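Local coordinates for protein putative decarboxylase involved in desferrioxamine biosynthesis (Erwinia amylovora, PDB 5O5C) that probably catalyses the pyridoxal 5'-phosphate-dependent decarboxylation of lysine for biosynthesis of the siderophore desferrioxamine in the fire blight pathogen, at residues B[56-61]-B[466-471]; B[69-74]-B[91-96]. All coordinates share one frame; numbering follows the deposited sequence.

Along the chain the order is 56-61, 69-74, 91-96 and 466-471, so contact 2 falls wholly within the sequence span bracketed by contact 1. Their centres are about 19 Å apart, and one packing approach, S60 CB to R96 O at 4.2 Å, joins them directly. Contact 1 links the connection between helices 34-53 and 64-68 to the lead-in of strand 470-474, an outermost strand of the four-stranded antiparallel C-terminal sheet. Contact 2 folds the segment after helix 64-68 onto helix 83-95. Contact 1 thus ties the N-terminal part to the C-terminal sheet, whereas contact 2, on the same side of the chain's centre, adjoins the second subunit; both lie away from the cofactor.

Contact 1: B[56-61]-B[466-471]; sequences EKPFSG and NAVIAG
S60 OG is gripped twice, by a hydrogen bond with D97 OD1 and a weak one with I62 N; both partners lie beyond the two segments, and no hydrogen bond crosses between 56-61 and 466-471. What crosses is mainly apolar, packing the loop between helices 34-53 and 64-68 against the lead-in of strand 470-474, at the edge of the C-terminal antiparallel sheet. The P58 ring lies alongside the other backbone, its CG 3.7 Å from A467 CA, the nearest approach between the segments. P58 and V468 run antiparallel alongside one another, with P58 CB 3.9 Å from V468 CG2. That same methyl, anti to its own carbonyl carbon (chi1 -170°), also meets F59 CB at 4.1 Å. With F59 CG anti to the backbone N (chi1 -176°), the ring leads away and stacks on F462. On the exposed side, K57 CD crosses N466 OD1 obliquely at 3.9 Å, while K57 NZ continues to a weak bond with S464 O. Lacking any direct polar bond, the contact depends on shape, a proline ring and F59 CB against one valine methyl; backbone bonds of P58 with W100 and of V468 with K105 and V107 are consistent with holding both chains in place.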
loop_
_atom_site.group_PDB
_atom_site.type_symbol
_atom_site.label_atom_id
_atom_site.label_comp_id
_atom_site.label_asym_id
_atom_site.label_seq_id
_atom_site.Cartn_x
_atom_site.Cartn_y
_atom_site.Cartn_z
ATOM N N GLU B 56 -2.059 -24.009 19.975
ATOM C CA GLU B 56 -2.753 -25.304 19.836
ATOM C C GLU B 56 -3.918 -25.242 18.844
ATOM O O GLU B 56 -4.565 -26.262 18.529
ATOM C CB GLU B 56 -3.324 -25.703 21.190
ATOM C CG GLU B 56 -2.286 -26.251 22.129
ATOM C CD GLU B 56 -2.893 -27.234 23.105
ATOM O OE1 GLU B 56 -3.684 -26.769 23.957
ATOM O OE2 GLU B 56 -2.586 -28.449 23.005
ATOM N N LYS B 57 -4.219 -24.041 18.373
ATOM C CA LYS B 57 -5.415 -23.852 17.591
ATOM C C LYS B 57 -5.317 -22.499 16.925
ATOM O O LYS B 57 -4.557 -21.671 17.371
ATOM C CB LYS B 57 -6.709 -24.030 18.432
ATOM C CG LYS B 57 -6.717 -23.400 19.806
ATOM C CD LYS B 57 -8.075 -23.551 20.475
ATOM C CE LYS B 57 -8.273 -22.518 21.555
ATOM N NZ LYS B 57 -9.696 -22.478 21.939
ATOM N N PRO B 58 -6.025 -22.325 15.813
ATOM C CA PRO B 58 -5.893 -21.149 14.972
ATOM C C PRO B 58 -6.430 -19.871 15.556
ATOM O O PRO B 58 -6.001 -18.820 15.141
ATOM C CB PRO B 58 -6.632 -21.536 13.680
ATOM C CG PRO B 58 -7.521 -22.658 14.043
ATOM C CD PRO B 58 -6.867 -23.363 15.184
ATOM N N PHE B 59 -7.341 -19.948 16.514
ATOM C CA PHE B 59 -7.895 -18.753 17.149
ATOM C C PHE B 59 -8.301 -19.090 18.608
ATOM O O PHE B 59 -8.370 -20.261 18.991
ATOM C CB PHE B 59 -9.074 -18.312 16.292
ATOM C CG PHE B 59 -9.727 -17.052 16.725
ATOM C CD1 PHE B 59 -8.993 -15.889 16.956
ATOM C CD2 PHE B 59 -11.100 -17.003 16.842
ATOM C CE1 PHE B 59 -9.644 -14.724 17.368
ATOM C CE2 PHE B 59 -11.746 -15.849 17.253
ATOM C CZ PHE B 59 -11.007 -14.703 17.488
ATOM N N SER B 60 -8.552 -18.070 19.421
ATOM C CA SER B 60 -8.973 -18.261 20.800
ATOM C C SER B 60 -10.485 -18.276 20.988
ATOM O O SER B 60 -10.942 -18.675 22.006
ATOM C CB SER B 60 -8.374 -17.135 21.602
ATOM O OG SER B 60 -8.826 -15.883 21.070
ATOM N N GLY B 61 -11.250 -17.782 20.011
ATOM C CA GLY B 61 -12.684 -17.573 20.155
ATOM C C GLY B 61 -13.131 -16.237 20.721
ATOM O O GLY B 61 -14.304 -15.914 20.663
ATOM N N ASN B 466 -11.553 -23.910 17.362
ATOM C CA ASN B 466 -10.894 -25.149 17.057
ATOM C C ASN B 466 -10.614 -25.216 15.561
ATOM O O ASN B 466 -9.823 -26.000 15.124
ATOM C CB ASN B 466 -11.623 -26.376 17.609
ATOM C CG ASN B 466 -11.609 -26.463 19.158
ATOM O OD1 ASN B 466 -10.566 -26.471 19.835
ATOM N ND2 ASN B 466 -12.783 -26.577 19.710
ATOM N N ALA B 467 -11.249 -24.348 14.788
ATOM C CA ALA B 467 -10.895 -24.124 13.412
ATOM C C ALA B 467 -11.444 -22.782 12.936
ATOM O O ALA B 467 -12.290 -22.172 13.586
ATOM C CB ALA B 467 -11.441 -25.243 12.565
ATOM N N VAL B 468 -10.965 -22.317 11.801
ATOM C CA VAL B 468 -11.552 -21.110 11.208
ATOM C C VAL B 468 -12.051 -21.435 9.822
ATOM O O VAL B 468 -11.299 -21.811 8.972
ATOM C CB VAL B 468 -10.577 -19.912 11.174
ATOM C CG1 VAL B 468 -11.309 -18.622 10.779
ATOM C CG2 VAL B 468 -9.883 -19.729 12.513
ATOM N N ILE B 469 -13.320 -21.182 9.649
ATOM C CA ILE B 469 -14.144 -21.395 8.474
ATOM C C ILE B 469 -14.549 -20.010 7.941
ATOM O O ILE B 469 -14.539 -19.021 8.689
ATOM C CB ILE B 469 -15.377 -22.239 8.934
ATOM C CG1 ILE B 469 -16.312 -22.633 7.830
ATOM C CG2 ILE B 469 -16.239 -21.514 9.962
ATOM C CD1 ILE B 469 -17.463 -23.496 8.348
ATOM N N ALA B 470 -14.920 -19.913 6.672
ATOM C CA ALA B 470 -15.438 -18.645 6.118
ATOM C C ALA B 470 -16.835 -18.892 5.596
ATOM O O ALA B 470 -17.331 -20.005 5.643
ATOM C CB ALA B 470 -14.519 -18.110 5.030
ATOM N N GLY B 471 -17.460 -17.860 5.068
ATOM C CA GLY B 471 -18.864 -17.920 4.639
ATOM C C GLY B 471 -19.043 -17.107 3.392
ATOM O O GLY B 471 -18.202 -16.320 3.053
#

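Contact 2: B[69-74]-B[91-96]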
loop_
_atom_site.group_PDB
_atom_site.type_symbol
_atom_site.label_atom_id
_atom_site.label_comp_id
_atom_site.label_asym_id
_atom_site.label_seq_id
_atom_site.Cartn_x
_atom_site.Cartn_y
_atom_site.Cartn_z
ATOM N N ARG B 69 -12.418 -4.654 25.993
ATOM C CA ARG B 69 -12.281 -4.443 27.432
ATOM C C ARG B 69 -10.864 -4.218 27.863
ATOM O O ARG B 69 -10.625 -3.446 28.754
ATOM C CB ARG B 69 -12.792 -5.625 28.247
ATOM C CG ARG B 69 -14.273 -5.736 28.298
ATOM C CD ARG B 69 -14.686 -6.983 29.064
ATOM N NE ARG B 69 -16.114 -7.182 28.894
ATOM C CZ ARG B 69 -16.828 -8.146 29.473
ATOM N NH1 ARG B 69 -16.270 -8.996 30.334
ATOM N NH2 ARG B 69 -18.130 -8.230 29.227
ATOM N N GLU B 70 -9.915 -4.921 27.259
ATOM C CA GLU B 70 -8.515 -4.718 27.624
ATOM C C GLU B 70 -7.837 -3.546 26.931
ATOM O O GLU B 70 -6.720 -3.226 27.255
ATOM C CB GLU B 70 -7.729 -5.983 27.376
ATOM C CG GLU B 70 -8.021 -7.077 28.362
ATOM C CD GLU B 70 -7.296 -8.352 27.991
ATOM O OE1 GLU B 70 -6.472 -8.332 27.066
ATOM O OE2 GLU B 70 -7.565 -9.388 28.595
ATOM N N PHE B 71 -8.503 -2.912 25.978
ATOM C CA PHE B 71 -7.948 -1.746 25.301
ATOM C C PHE B 71 -8.352 -0.429 25.968
ATOM O O PHE B 71 -7.817 0.640 25.654
ATOM C CB PHE B 71 -8.354 -1.803 23.816
ATOM C CG PHE B 71 -7.445 -2.701 22.988
ATOM C CD1 PHE B 71 -7.645 -4.086 22.932
ATOM C CD2 PHE B 71 -6.363 -2.175 22.344
ATOM C CE1 PHE B 71 -6.769 -4.917 22.216
ATOM C CE2 PHE B 71 -5.486 -2.986 21.612
ATOM C CZ PHE B 71 -5.692 -4.352 21.527
ATOM N N SER B 72 -9.308 -0.488 26.892
ATOM C CA SER B 72 -10.056 0.681 27.188
ATOM C C SER B 72 -9.192 1.616 28.050
ATOM O O SER B 72 -9.108 2.756 27.733
ATOM C CB SER B 72 -11.415 0.314 27.773
ATOM O OG SER B 72 -11.247 -0.163 29.051
ATOM N N GLY B 73 -8.452 1.115 29.037
ATOM C CA GLY B 73 -7.543 1.997 29.824
ATOM C C GLY B 73 -6.100 2.161 29.361
ATOM O O GLY B 73 -5.296 2.668 30.099
ATOM N N VAL B 74 -5.767 1.727 28.146
ATOM C CA VAL B 74 -4.452 1.966 27.588
ATOM C C VAL B 74 -4.409 3.377 27.029
ATOM O O VAL B 74 -5.291 3.853 26.289
ATOM C CB VAL B 74 -4.011 0.905 26.530
ATOM C CG1 VAL B 74 -2.599 1.181 26.048
ATOM C CG2 VAL B 74 -4.066 -0.489 27.139
ATOM N N LYS B 91 1.854 -9.383 24.141
ATOM C CA LYS B 91 1.453 -10.746 24.434
ATOM C C LYS B 91 -0.007 -10.863 24.666
ATOM O O LYS B 91 -0.638 -11.729 24.079
ATOM C CB LYS B 91 2.155 -11.309 25.649
ATOM C CG LYS B 91 3.510 -11.915 25.394
ATOM C CD LYS B 91 3.976 -12.610 26.668
ATOM C CE LYS B 91 5.483 -12.730 26.700
ATOM N NZ LYS B 91 5.841 -13.419 27.959
ATOM N N LYS B 92 -0.555 -9.999 25.506
ATOM C CA LYS B 92 -1.957 -10.120 25.851
ATOM C C LYS B 92 -2.892 -9.452 24.859
ATOM O O LYS B 92 -3.918 -10.065 24.545
ATOM C CB LYS B 92 -2.295 -9.826 27.337
ATOM C CG LYS B 92 -1.787 -8.540 27.952
ATOM C CD LYS B 92 -1.916 -8.588 29.478
ATOM C CE LYS B 92 -0.903 -7.635 30.099
ATOM N NZ LYS B 92 -1.344 -7.124 31.427
ATOM N N LEU B 93 -2.512 -8.289 24.306
ATOM C CA LEU B 93 -3.407 -7.501 23.420
ATOM C C LEU B 93 -3.483 -7.959 21.947
ATOM O O LEU B 93 -4.427 -7.624 21.234
ATOM C CB LEU B 93 -3.103 -5.991 23.525
ATOM C CG LEU B 93 -3.199 -5.408 24.944
ATOM C CD1 LEU B 93 -2.750 -3.940 25.023
ATOM C CD2 LEU B 93 -4.596 -5.555 25.520
ATOM N N TYR B 94 -2.557 -8.794 21.522
ATOM C CA TYR B 94 -2.393 -9.067 20.134
ATOM C C TYR B 94 -2.160 -10.547 19.909
ATOM O O TYR B 94 -2.949 -11.173 19.195
ATOM C CB TYR B 94 -1.274 -8.201 19.529
ATOM C CG TYR B 94 -0.996 -8.497 18.083
ATOM C CD1 TYR B 94 -2.016 -8.514 17.161
ATOM C CD2 TYR B 94 0.309 -8.776 17.627
ATOM C CE1 TYR B 94 -1.779 -8.782 15.872
ATOM C CE2 TYR B 94 0.553 -9.057 16.291
ATOM C CZ TYR B 94 -0.503 -9.093 15.429
ATOM O OH TYR B 94 -0.351 -9.349 14.075
ATOM N N LEU B 95 -1.086 -11.084 20.491
ATOM C CA LEU B 95 -0.653 -12.452 20.213
ATOM C C LEU B 95 -1.610 -13.467 20.796
ATOM O O LEU B 95 -1.883 -14.467 20.149
ATOM C CB LEU B 95 0.741 -12.735 20.716
ATOM C CG LEU B 95 1.824 -11.816 20.175
ATOM C CD1 LEU B 95 3.097 -11.942 20.993
ATOM C CD2 LEU B 95 2.109 -11.930 18.705
ATOM N N ARG B 96 -2.191 -13.138 21.956
ATOM C CA ARG B 96 -3.070 -14.019 22.666
ATOM C C ARG B 96 -4.196 -14.489 21.743
ATOM O O ARG B 96 -4.403 -15.661 21.633
ATOM C CB ARG B 96 -3.664 -13.333 23.897
ATOM C CG ARG B 96 -3.982 -14.264 25.029
ATOM C CD ARG B 96 -4.560 -13.523 26.235
ATOM N NE ARG B 96 -3.775 -13.804 27.433
ATOM C CZ ARG B 96 -4.124 -13.511 28.689
ATOM N NH1 ARG B 96 -5.258 -12.872 28.980
ATOM N NH2 ARG B 96 -3.301 -13.852 29.658
#
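L93 supplies the largest share of this contact, about 102 of the 259 Å² buried in total, and its CD2 branch marks the tightly packed part. With CG anti to the carbonyl carbon (chi1 -57°), L93 reaches from helix 83-95 into the loop after helix 64-68, joining the two beside the subunit interface. CD1 is anti to CA and points toward V74, while CD2 turns onto E70 and F71. CD2 comes to 3.6 Å from E70 O and to 3.7 Å from E70 CB. It also lies over one face of the F71 ring, 4.0 Å above the plane and offset toward the rim. The F71 and L93 side chains reach toward each other, so that F71 CZ arrives at the base of the leucine, 3.7 Å from L93 CB and 3.5 Å from L93 O. The other branch is looser, L93 CD1 touching V74 CG2 at 4.3 Å, where V74 closes the type I turn that begins at F71. The second subunit adds to this buried side: its L143 packs on F71, its W389 on L93, and its K147 NZ hydrogen-bonds F71 O.

The side toward solvent is slack by comparison. E70, partly exposed, crosses L93 obliquely, its OE1 also near CD2, and extends toward exposed R96, whose chain bends at chi3 (-125°). E70 and R96 cross at about a right angle, their carboxylate and guanidinium planes 62° apart. E70 OE2 and R96 NH1 remain 4.2 Å apart, too far for a salt bridge. No hydrogen bond joins the segments, so cohesion comes from leucine against phenylalanine and the E70 stem; the E70 and R96 charges probably contribute only a modest, solvent-weakened attraction.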